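Local coordinates for protein latent form of PPO4 Tyrosinase (Agaricus bisporus var. bisporus H97, PDB 4OUA) that uses a pair of copper ions to hydroxylate monophenols and oxidise the resulting o-diphenols to o-quinones, the first step of melanin synthesis, at residues 10-15 / 343-348. Sequence-based numbering, arbitrary orientation.
Sequences GGVKNR and DTALLN. With NA (sodium ion), chain L.
Asn348 lies against the backbone of Gly10 to Val12 and does most of the touching. Its CG stands beside its own backbone N and anti to the carbonyl carbon (chi1 -68°), which turns ND2 toward Gly10 O. There ND2 comes within 3.0 Å of Gly10 O, but the angle is too poor for a hydrogen bond, and CB rests 4.0 Å from Gly11 O. The nearest CA atoms across the contact are those of Val12 and Asn348, 4.4 Å apart.

Val12 supplies the apolar part. A chi1 of 174° sets its CG2 methyl beside the backbone N and anti to the carbonyl carbon, from where it reaches Ala345, 4.0 Å from its CB and 3.8 Å from its O. Ala345 sits in a short 3-10 turn, 344-346, which opens with an Asx turn: Asp343 OD1 accepts from Ala345 N at 2.9 Å, and the N-H arrives from above the carboxylate plane, 67° out of it.

One residue past that turn, Leu347 O binds a sodium ion at 2.6 Å, with Glu98 OE1 as a second ligand. Arg15 runs in extended from CG to NE, and its guanidinium pairs with the other oxygen of Glu98 while making a cation-pi contact with Tyr349; its NH2 lies 3.7 Å from the sodium ion. Strand 13-14 pairs in parallel with strand 349-350, which follows directly on Asn348, joining the N-terminal arm to a segment more than 300 residues later.

No hydrogen bond links the two segments directly. Arg127 instead bridges them, donating to Gly11 O and to Asn348 O. The chemistry thus implies a surface junction of modest direct packing, tied together largely through third parties, with Glu98, bound to both, probably offsetting the positive charges of guanidinium and sodium.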
loop_
_atom_site.group_PDB
_atom_site.type_symbol
_atom_site.label_atom_id
_atom_site.label_comp_id
_atom_site.label_asym_id
_atom_site.label_seq_id
_atom_site.Cartn_x
_atom_site.Cartn_y
_atom_site.Cartn_z
ATOM N N GLY B 10 8.847 -25.143 5.252
ATOM C CA GLY B 10 9.631 -24.747 6.407
ATOM C C GLY B 10 8.719 -24.239 7.504
ATOM O O GLY B 10 7.501 -24.200 7.333
ATOM N N GLY B 11 9.300 -23.851 8.633
ATOM C CA GLY B 11 8.512 -23.379 9.757
ATOM C C GLY B 11 7.879 -22.022 9.514
ATOM O O GLY B 11 7.887 -21.509 8.394
ATOM N N VAL B 12 7.307 -21.445 10.565
ATOM C CA VAL B 12 6.774 -20.094 10.482
ATOM C C VAL B 12 7.927 -19.102 10.566
ATOM O O VAL B 12 8.422 -18.797 11.650
ATOM C CB VAL B 12 5.749 -19.807 11.598
ATOM C CG1 VAL B 12 5.330 -18.345 11.573
ATOM C CG2 VAL B 12 4.540 -20.716 11.448
ATOM N N LYS B 13 8.362 -18.614 9.411
ATOM C CA LYS B 13 9.494 -17.702 9.354
ATOM C C LYS B 13 9.032 -16.271 9.122
ATOM O O LYS B 13 8.027 -16.030 8.453
ATOM C CB LYS B 13 10.473 -18.131 8.259
ATOM C CG LYS B 13 11.167 -19.455 8.535
ATOM C CD LYS B 13 11.997 -19.379 9.804
ATOM C CE LYS B 13 12.701 -20.693 10.086
ATOM N NZ LYS B 13 13.579 -20.601 11.286
ATOM N N ASN B 14 9.770 -15.322 9.685
ATOM C CA ASN B 14 9.443 -13.917 9.516
ATOM C C ASN B 14 9.793 -13.404 8.128
ATOM O O ASN B 14 10.775 -13.829 7.521
ATOM C CB ASN B 14 10.158 -13.069 10.567
ATOM C CG ASN B 14 9.469 -13.106 11.912
ATOM O OD1 ASN B 14 8.278 -13.402 12.003
ATOM N ND2 ASN B 14 10.214 -12.796 12.966
ATOM N N ARG B 15 8.969 -12.494 7.628
ATOM C CA ARG B 15 9.317 -11.734 6.443
ATOM C C ARG B 15 10.148 -10.548 6.903
ATOM O O ARG B 15 9.652 -9.667 7.602
ATOM C CB ARG B 15 8.067 -11.288 5.686
ATOM C CG ARG B 15 7.310 -12.439 5.048
ATOM C CD ARG B 15 5.995 -11.990 4.446
ATOM N NE ARG B 15 5.329 -13.085 3.747
ATOM C CZ ARG B 15 4.110 -13.009 3.227
ATOM N NH1 ARG B 15 3.411 -11.887 3.330
ATOM N NH2 ARG B 15 3.586 -14.057 2.608
ATOM N N ASP B 343 -4.937 -15.786 10.409
ATOM C CA ASP B 343 -3.689 -16.304 10.950
ATOM C C ASP B 343 -2.660 -16.537 9.846
ATOM O O ASP B 343 -2.817 -17.435 9.019
ATOM C CB ASP B 343 -3.948 -17.602 11.718
ATOM C CG ASP B 343 -2.688 -18.185 12.323
ATOM O OD1 ASP B 343 -1.700 -17.436 12.487
ATOM O OD2 ASP B 343 -2.689 -19.393 12.644
ATOM N N THR B 344 -1.608 -15.724 9.842
ATOM C CA THR B 344 -0.558 -15.836 8.834
ATOM C C THR B 344 0.322 -17.055 9.085
ATOM O O THR B 344 1.073 -17.476 8.205
ATOM C CB THR B 344 0.334 -14.580 8.797
ATOM O OG1 THR B 344 1.117 -14.509 9.995
ATOM C CG2 THR B 344 -0.514 -13.323 8.667
ATOM N N ALA B 345 0.232 -17.615 10.287
ATOM C CA ALA B 345 0.986 -18.817 10.627
ATOM C C ALA B 345 0.473 -20.005 9.825
ATOM O O ALA B 345 1.167 -21.008 9.667
ATOM C CB ALA B 345 0.901 -19.101 12.116
ATOM N N LEU B 346 -0.749 -19.882 9.318
ATOM C CA LEU B 346 -1.339 -20.919 8.482
ATOM C C LEU B 346 -0.731 -20.894 7.082
ATOM O O LEU B 346 -0.875 -21.844 6.312
ATOM C CB LEU B 346 -2.857 -20.746 8.407
ATOM C CG LEU B 346 -3.627 -21.826 7.645
ATOM C CD1 LEU B 346 -3.454 -23.179 8.315
ATOM C CD2 LEU B 346 -5.101 -21.459 7.529
ATOM N N LEU B 347 -0.052 -19.798 6.759
ATOM C CA LEU B 347 0.616 -19.655 5.471
ATOM C C LEU B 347 2.131 -19.639 5.650
ATOM O O LEU B 347 2.871 -19.250 4.746
ATOM C CB LEU B 347 0.149 -18.385 4.757
ATOM C CG LEU B 347 -1.328 -18.368 4.361
ATOM C CD1 LEU B 347 -1.678 -17.092 3.614
ATOM C CD2 LEU B 347 -1.668 -19.589 3.526
ATOM N N ASN B 348 2.576 -20.058 6.831
ATOM C CA ASN B 348 3.994 -20.239 7.113
ATOM C C ASN B 348 4.810 -18.952 7.123
ATOM O O ASN B 348 5.935 -18.930 6.626
ATOM C CB ASN B 348 4.611 -21.209 6.100
ATOM C CG ASN B 348 4.099 -22.627 6.260
ATOM O OD1 ASN B 348 2.988 -22.852 6.739
ATOM N ND2 ASN B 348 4.917 -23.595 5.866
HETATM NA NA NA L . 3.657 -17.778 2.720
#